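Local coordinates for protein RNA-dependent RNA polymerase (Taggert virus, PDB 6DX3) that probably removes ubiquitin from proteins through its viral OTU domain, a cysteine protease with deubiquitinase activity, at residues G70-W73 with D74-E77; I144-R148 with N149-Y153. All blocks are in the same frame, centred on the assembly; numbering follows the deposited sequence.

Contact 1 of 2, residues G70-W73 with D74-E77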
ATOM      1  N   GLY A  70      -4.138  15.835  -5.031  1.00 24.21           N
ATOM      2  CA  GLY A  70      -4.176  17.178  -5.581  1.00 26.99           C
ATOM      3  C   GLY A  70      -2.813  17.705  -5.986  1.00 26.47           C
ATOM      4  O   GLY A  70      -2.716  18.557  -6.874  1.00 26.64           O
ATOM      5  N   LEU A  71      -1.747  17.210  -5.351  1.00 25.61           N
ATOM      6  CA  LEU A  71      -0.403  17.694  -5.655  1.00 24.52           C
ATOM      7  C   LEU A  71       0.199  16.993  -6.866  1.00 23.30           C
ATOM      8  O   LEU A  71       0.940  17.611  -7.640  1.00 23.41           O
ATOM      9  CB  LEU A  71       0.513  17.503  -4.446  1.00 23.63           C
ATOM     10  CG  LEU A  71       0.362  18.404  -3.216  1.00 23.92           C
ATOM     11  CD1 LEU A  71       1.041  17.758  -2.022  1.00 24.25           C
ATOM     12  CD2 LEU A  71       0.951  19.777  -3.473  1.00 24.75           C
ATOM     13  N   PHE A  72      -0.098  15.706  -7.048  1.00 19.80           N
ATOM     14  CA  PHE A  72       0.642  14.869  -7.984  1.00 20.75           C
ATOM     15  C   PHE A  72      -0.229  14.281  -9.089  1.00 23.36           C
ATOM     16  O   PHE A  72       0.259  13.440  -9.854  1.00 24.17           O
ATOM     17  CB  PHE A  72       1.348  13.735  -7.234  1.00 20.69           C
ATOM     18  CG  PHE A  72       2.357  14.206  -6.219  1.00 24.79           C
ATOM     19  CD1 PHE A  72       3.578  14.725  -6.625  1.00 24.64           C
ATOM     20  CD2 PHE A  72       2.093  14.112  -4.863  1.00 25.41           C
ATOM     21  CE1 PHE A  72       4.510  15.148  -5.699  1.00 27.33           C
ATOM     22  CE2 PHE A  72       3.019  14.538  -3.931  1.00 26.61           C
ATOM     23  CZ  PHE A  72       4.230  15.057  -4.348  1.00 26.20           C
ATOM     24  N   TRP A  73      -1.492  14.701  -9.201  1.00 23.41           N
ATOM     25  CA  TRP A  73      -2.391  14.097 -10.180  1.00 24.36           C
ATOM     26  C   TRP A  73      -1.841  14.224 -11.596  1.00 25.76           C
ATOM     27  O   TRP A  73      -1.801  13.243 -12.349  1.00 27.15           O
ATOM     28  CB  TRP A  73      -3.777  14.736 -10.093  1.00 25.10           C
ATOM     29  CG  TRP A  73      -4.762  14.143 -11.064  1.00 25.51           C
ATOM     30  CD1 TRP A  73      -5.022  14.572 -12.335  1.00 25.83           C
ATOM     31  CD2 TRP A  73      -5.609  13.009 -10.842  1.00 25.11           C
ATOM     32  NE1 TRP A  73      -5.982  13.779 -12.913  1.00 25.84           N
ATOM     33  CE2 TRP A  73      -6.359  12.812 -12.018  1.00 25.53           C
ATOM     34  CE3 TRP A  73      -5.810  12.144  -9.761  1.00 24.82           C
ATOM     35  CZ2 TRP A  73      -7.290  11.787 -12.146  1.00 27.32           C
ATOM     36  CZ3 TRP A  73      -6.736  11.127  -9.888  1.00 26.39           C
ATOM     37  CH2 TRP A  73      -7.465  10.955 -11.075  1.00 27.70           C
ATOM     38  N   ASP A  74      -1.403  15.427 -11.977  1.00 26.59           N
ATOM     39  CA  ASP A  74      -1.010  15.690 -13.356  1.00 29.95           C
ATOM     40  C   ASP A  74       0.324  15.063 -13.737  1.00 28.21           C
ATOM     41  O   ASP A  74       0.707  15.142 -14.907  1.00 30.75           O
ATOM     42  CB  ASP A  74      -0.944  17.199 -13.605  1.00 35.12           C
ATOM     43  CG  ASP A  74      -2.259  17.892 -13.330  1.00 38.75           C
ATOM     44  OD1 ASP A  74      -3.315  17.318 -13.670  1.00 39.92           O
ATOM     45  OD2 ASP A  74      -2.234  19.008 -12.771  1.00 41.45           O
ATOM     46  N   THR A  75       1.043  14.465 -12.789  1.00 25.83           N
ATOM     47  CA  THR A  75       2.332  13.845 -13.067  1.00 25.62           C
ATOM     48  C   THR A  75       2.372  12.376 -12.663  1.00 23.66           C
ATOM     49  O   THR A  75       3.459  11.785 -12.626  1.00 23.32           O
ATOM     50  CB  THR A  75       3.458  14.600 -12.352  1.00 28.34           C
ATOM     51  OG1 THR A  75       3.262  14.517 -10.935  1.00 28.91           O
ATOM     52  CG2 THR A  75       3.489  16.067 -12.775  1.00 30.43           C
ATOM     53  N   THR A  76       1.227  11.775 -12.345  1.00 22.57           N
ATOM     54  CA  THR A  76       1.159  10.383 -11.918  1.00 22.39           C
ATOM     55  C   THR A  76       0.528   9.579 -13.049  1.00 24.22           C
ATOM     56  O   THR A  76      -0.671   9.721 -13.322  1.00 24.52           O
ATOM     57  CB  THR A  76       0.367  10.245 -10.618  1.00 21.81           C
ATOM     58  OG1 THR A  76       0.942  11.097  -9.615  1.00 22.37           O
ATOM     59  CG2 THR A  76       0.395   8.804 -10.120  1.00 20.51           C
ATOM     60  N   GLU A  77       1.336   8.738 -13.705  1.00 24.83           N
ATOM     61  CA  GLU A  77       0.855   8.013 -14.879  1.00 29.01           C
ATOM     62  C   GLU A  77      -0.255   7.031 -14.530  1.00 28.70           C
ATOM     63  O   GLU A  77      -1.115   6.748 -15.371  1.00 28.61           O
ATOM     64  CB  GLU A  77       2.008   7.272 -15.563  1.00 32.68           C
ATOM     65  CG  GLU A  77       3.140   8.172 -16.020  1.00 36.26           C
ATOM     66  CD  GLU A  77       2.680   9.244 -16.989  1.00 41.54           C
ATOM     67  OE1 GLU A  77       2.075   8.901 -18.026  1.00 43.16           O
ATOM     68  OE2 GLU A  77       2.913  10.440 -16.707  1.00 45.73           O
TER
HETATM   69  O   HOH W   1      -1.687  17.997  -9.922  1.00 48.65           O
HETATM   70  O   HOH W   2       1.960  17.156 -10.000  1.00 37.80           O
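The carbonyl oxygen of F72, near the end of helix 57-72, is shared by T75 and T76. Among the direct hydrogen bonds, T75 N reaches F72 O at 3.2 Å with a fairly straight 154° at the hydrogen, although the donor stands well above the carbonyl plane and off any lone pair. T76 OG1 bonds the same oxygen; its 2.5 Å separation from F72 O is very short, so the exact length is doubtful. With T76 OG1 anti to its own carbonyl carbon (chi1 -55°), the hydroxyl is turned back to the helix. Threonine suits this buried place, its short branched side chain carrying a hydroxyl that also bonds Q110 of helix 102-112. A weak bond from T76 N to W73 O, 3.4 Å long, adds to the turn.

Water bridges form a second group. One water donates to G70 O at 3.3 Å and is held weakly by D74, accepting from its N and donating to OD2. Another lies 2.6 Å from L71 O and 3.1 Å from T75 OG1.

W73 and D74 are in van der Waals contact. D74 OD1 meets W73 CD1 at 3.5 Å, at the edge of the indole and in the ring plane, while carboxylate and ring planes stand 85° apart. The indole, large and partly exposed, also meets the ring of Y89.

Bonds from residue i+3 to i, with waters linking G70 to D74 and L71 to T75 where a continuing helix would bond directly, are characteristic of the unwinding C-terminal end of an alpha-helix through a 3-10-like turn.

Contact 2 of 2, residues I144-R148 with N149-Y153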
ATOM      1  N   ILE A 144       2.579  -4.428   2.659  1.00 24.31           N
ATOM      2  CA  ILE A 144       1.178  -4.742   2.895  1.00 23.96           C
ATOM      3  C   ILE A 144       0.780  -5.901   1.992  1.00 25.53           C
ATOM      4  O   ILE A 144       1.432  -6.190   0.986  1.00 26.10           O
ATOM      5  CB  ILE A 144       0.244  -3.530   2.668  1.00 22.11           C
ATOM      6  CG1 ILE A 144       0.271  -3.085   1.209  1.00 18.88           C
ATOM      7  CG2 ILE A 144       0.623  -2.370   3.575  1.00 22.74           C
ATOM      8  CD1 ILE A 144      -0.650  -1.927   0.927  1.00 16.68           C
ATOM      9  N   MET A 145      -0.309  -6.568   2.369  1.00 26.26           N
ATOM     10  CA  MET A 145      -0.772  -7.781   1.707  1.00 26.07           C
ATOM     11  C   MET A 145      -2.143  -7.523   1.100  1.00 23.83           C
ATOM     12  O   MET A 145      -3.091  -7.192   1.819  1.00 22.85           O
ATOM     13  CB  MET A 145      -0.831  -8.952   2.693  1.00 28.11           C
ATOM     14  CG  MET A 145      -0.974 -10.331   2.050  1.00 31.33           C
ATOM     15  SD  MET A 145      -0.832 -11.655   3.273  1.00 34.50           S
ATOM     16  CE  MET A 145      -1.739 -12.971   2.484  1.00 35.39           C
ATOM     17  N   HIS A 146      -2.248  -7.686  -0.215  1.00 24.22           N
ATOM     18  CA  HIS A 146      -3.498  -7.476  -0.937  1.00 24.68           C
ATOM     19  C   HIS A 146      -4.263  -8.792  -1.013  1.00 24.39           C
ATOM     20  O   HIS A 146      -3.815  -9.739  -1.667  1.00 25.01           O
ATOM     21  CB  HIS A 146      -3.208  -6.930  -2.336  1.00 25.17           C
ATOM     22  CG  HIS A 146      -4.393  -6.316  -3.011  1.00 25.36           C
ATOM     23  ND1 HIS A 146      -4.399  -5.991  -4.351  1.00 25.40           N
ATOM     24  CD2 HIS A 146      -5.607  -5.957  -2.530  1.00 25.23           C
ATOM     25  CE1 HIS A 146      -5.566  -5.460  -4.669  1.00 25.72           C
ATOM     26  NE2 HIS A 146      -6.318  -5.431  -3.581  1.00 26.38           N
ATOM     27  N   ARG A 147      -5.419  -8.849  -0.354  1.00 25.22           N
ATOM     28  CA  ARG A 147      -6.203 -10.075  -0.211  1.00 27.38           C
ATOM     29  C   ARG A 147      -7.605  -9.814  -0.752  1.00 26.18           C
ATOM     30  O   ARG A 147      -8.482  -9.359  -0.011  1.00 24.60           O
ATOM     31  CB  ARG A 147      -6.235 -10.524   1.246  1.00 28.75           C
ATOM     32  CG  ARG A 147      -4.940 -10.249   1.988  1.00 29.06           C
ATOM     33  CD  ARG A 147      -4.981 -10.774   3.415  1.00 29.97           C
ATOM     34  NE  ARG A 147      -4.896 -12.227   3.480  1.00 30.92           N
ATOM     35  CZ  ARG A 147      -4.791 -12.916   4.613  1.00 30.42           C
ATOM     36  NH1 ARG A 147      -4.761 -12.279   5.776  1.00 28.28           N
ATOM     37  NH2 ARG A 147      -4.719 -14.243   4.589  1.00 30.75           N
ATOM     38  N   ARG A 148      -7.793 -10.036  -2.039  1.00 26.63           N
ATOM     39  CA  ARG A 148      -9.004  -9.692  -2.730  1.00 28.86           C
ATOM     40  C   ARG A 148      -9.133  -8.200  -2.515  1.00 29.19           C
ATOM     41  O   ARG A 148      -8.321  -7.473  -2.910  1.00 29.65           O
ATOM     42  CB  ARG A 148     -10.246 -10.514  -2.363  1.00 32.31           C
ATOM     43  CG  ARG A 148     -10.054 -12.022  -2.450  1.00 35.61           C
ATOM     44  CD  ARG A 148      -9.821 -12.604  -3.838  1.00 39.84           C
ATOM     45  NE  ARG A 148     -11.064 -12.747  -4.557  1.00 44.26           N
ATOM     46  CZ  ARG A 148     -11.797 -13.845  -4.589  1.00 47.93           C
ATOM     47  NH1 ARG A 148     -11.417 -14.951  -3.969  1.00 49.17           N
ATOM     48  NH2 ARG A 148     -12.919 -13.813  -5.251  1.00 50.59           N
ATOM     49  N   ASN A 149     -10.165  -7.740  -1.902  1.00 30.35           N
ATOM     50  CA  ASN A 149     -10.294  -6.312  -1.657  1.00 31.20           C
ATOM     51  C   ASN A 149      -9.723  -5.878  -0.311  1.00 29.44           C
ATOM     52  O   ASN A 149      -9.583  -4.673  -0.086  1.00 30.89           O
ATOM     53  CB  ASN A 149     -11.767  -5.907  -1.760  1.00 33.49           C
ATOM     54  CG  ASN A 149     -12.326  -6.093  -3.161  1.00 37.26           C
ATOM     55  OD1 ASN A 149     -11.603  -5.986  -4.150  1.00 38.28           O
ATOM     56  ND2 ASN A 149     -13.617  -6.385  -3.249  1.00 38.87           N
ATOM     57  N   HIS A 150      -9.372  -6.814   0.566  1.00 28.41           N
ATOM     58  CA  HIS A 150      -8.847  -6.512   1.895  1.00 26.72           C
ATOM     59  C   HIS A 150      -7.336  -6.299   1.850  1.00 26.39           C
ATOM     60  O   HIS A 150      -6.633  -6.867   1.010  1.00 27.74           O
ATOM     61  CB  HIS A 150      -9.186  -7.647   2.867  1.00 27.20           C
ATOM     62  CG  HIS A 150      -8.703  -7.417   4.267  1.00 28.05           C
ATOM     63  ND1 HIS A 150      -9.398  -6.650   5.177  1.00 28.17           N
ATOM     64  CD2 HIS A 150      -7.602  -7.864   4.916  1.00 27.86           C
ATOM     65  CE1 HIS A 150      -8.746  -6.631   6.326  1.00 27.07           C
ATOM     66  NE2 HIS A 150      -7.652  -7.360   6.195  1.00 27.29           N
ATOM     67  N   TYR A 151      -6.841  -5.481   2.783  1.00 23.23           N
ATOM     68  CA  TYR A 151      -5.416  -5.210   2.934  1.00 22.33           C
ATOM     69  C   TYR A 151      -5.007  -5.465   4.377  1.00 22.70           C
ATOM     70  O   TYR A 151      -5.685  -5.015   5.305  1.00 21.59           O
ATOM     71  CB  TYR A 151      -5.074  -3.762   2.556  1.00 21.32           C
ATOM     72  CG  TYR A 151      -4.995  -3.476   1.074  1.00 22.24           C
ATOM     73  CD1 TYR A 151      -3.830  -3.736   0.358  1.00 22.40           C
ATOM     74  CD2 TYR A 151      -6.073  -2.922   0.396  1.00 23.05           C
ATOM     75  CE1 TYR A 151      -3.746  -3.467  -0.992  1.00 21.10           C
ATOM     76  CE2 TYR A 151      -5.998  -2.646  -0.957  1.00 23.57           C
ATOM     77  CZ  TYR A 151      -4.830  -2.923  -1.647  1.00 22.03           C
ATOM     78  OH  TYR A 151      -4.750  -2.656  -2.995  1.00 21.12           O
ATOM     79  N   ASP A 152      -3.900  -6.178   4.562  1.00 23.25           N
ATOM     80  CA  ASP A 152      -3.299  -6.354   5.875  1.00 26.14           C
ATOM     81  C   ASP A 152      -1.867  -5.838   5.841  1.00 25.68           C
ATOM     82  O   ASP A 152      -1.264  -5.687   4.774  1.00 24.47           O
ATOM     83  CB  ASP A 152      -3.311  -7.826   6.322  1.00 27.75           C
ATOM     84  CG  ASP A 152      -4.685  -8.294   6.773  1.00 29.77           C
ATOM     85  OD1 ASP A 152      -5.364  -7.560   7.519  1.00 30.33           O
ATOM     86  OD2 ASP A 152      -5.087  -9.405   6.373  1.00 31.31           O
ATOM     87  N   TYR A 153      -1.328  -5.561   7.024  1.00 26.28           N
ATOM     88  CA  TYR A 153       0.061  -5.151   7.160  1.00 26.07           C
ATOM     89  C   TYR A 153       0.952  -6.375   7.312  1.00 27.16           C
ATOM     90  O   TYR A 153       0.563  -7.367   7.933  1.00 27.96           O
ATOM     91  CB  TYR A 153       0.241  -4.227   8.366  1.00 26.98           C
ATOM     92  CG  TYR A 153       1.653  -3.701   8.515  1.00 26.89           C
ATOM     93  CD1 TYR A 153       2.150  -2.749   7.634  1.00 27.08           C
ATOM     94  CD2 TYR A 153       2.487  -4.156   9.529  1.00 27.32           C
ATOM     95  CE1 TYR A 153       3.438  -2.265   7.756  1.00 27.79           C
ATOM     96  CE2 TYR A 153       3.781  -3.671   9.662  1.00 28.09           C
ATOM     97  CZ  TYR A 153       4.248  -2.724   8.770  1.00 28.90           C
ATOM     98  OH  TYR A 153       5.529  -2.233   8.882  1.00 30.97           O
TER
HETATM   99  O   HOH W   3      -9.191  -4.006  -3.952  1.00 42.81           O
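H146 and Y151 lie ring against ring in an offset stack, their planes 1° apart and their centroids separated by 4.3 Å. Y151 OH stands over the centre of the imidazole, H146 CD2 over the rim of the phenol ring. CG of H146 is anti to its backbone N (chi1 -163°), which swings the imidazole across to its partner; as direct cross-strand partners in a non-hydrogen-bonded pair, the two residues share a face, so their flat rings can overlap. I144 fills the same face beside them, its CD1 3.7 Å from Y151 CD1.

On the other face R147 reaches diagonally to D152. Its NH1 makes a salt bridge of 3.0 Å to D152 OD2, in the guanidinium plane, with the carboxylate turned 70° from it. M145 SD lies above one guanidinium face, toward its rim. The remaining carboxylate oxygen, D152 OD1, receives H150 NE2 at 2.7 Å from above the carboxylate plane, and also Q34 N. Aspartate, short and with two acceptors, thus fixes the imidazole's rotation while itself held by R147. The H150-D152 pair is consistent with the His-Asp part of the OTU catalytic triad.

R147 and H150 close the hairpin with reciprocal backbone bonds, R147 N to H150 O being 2.7 Å. In the type II' turn from R147 to H150, R148 takes a positive phi, more usual for glycine.

The hairpin lies within the mixed sheet: strand 142-147 runs beside 116-121, where E121 salt-bridges R147 NE, and strand 150-156 beside 29-32. Helix 40-49 packs on the I144, Y151 and Y153 face, L41 touching I144 and Y151.

How the contacts relate
The two contacts belong to one OTU domain but sit on opposite sides of its centre, their own centres 24 Å apart and their nearest atoms about 14 Å apart, without touching. Contact 1 lies at the surface, where L71, F72 and T76 rest on helix 102-112, its centre about 17 Å from that of the chain. Contact 2 lies nearer the middle, about 8 Å from the chain's centre, within the sheet. By the pattern of OTU proteases, H150 and D152 of contact 2 probably belong to the catalytic triad, whose cysteine would lie at the start of helix 40-49; contact 1 would then lie away from it, in the helical region.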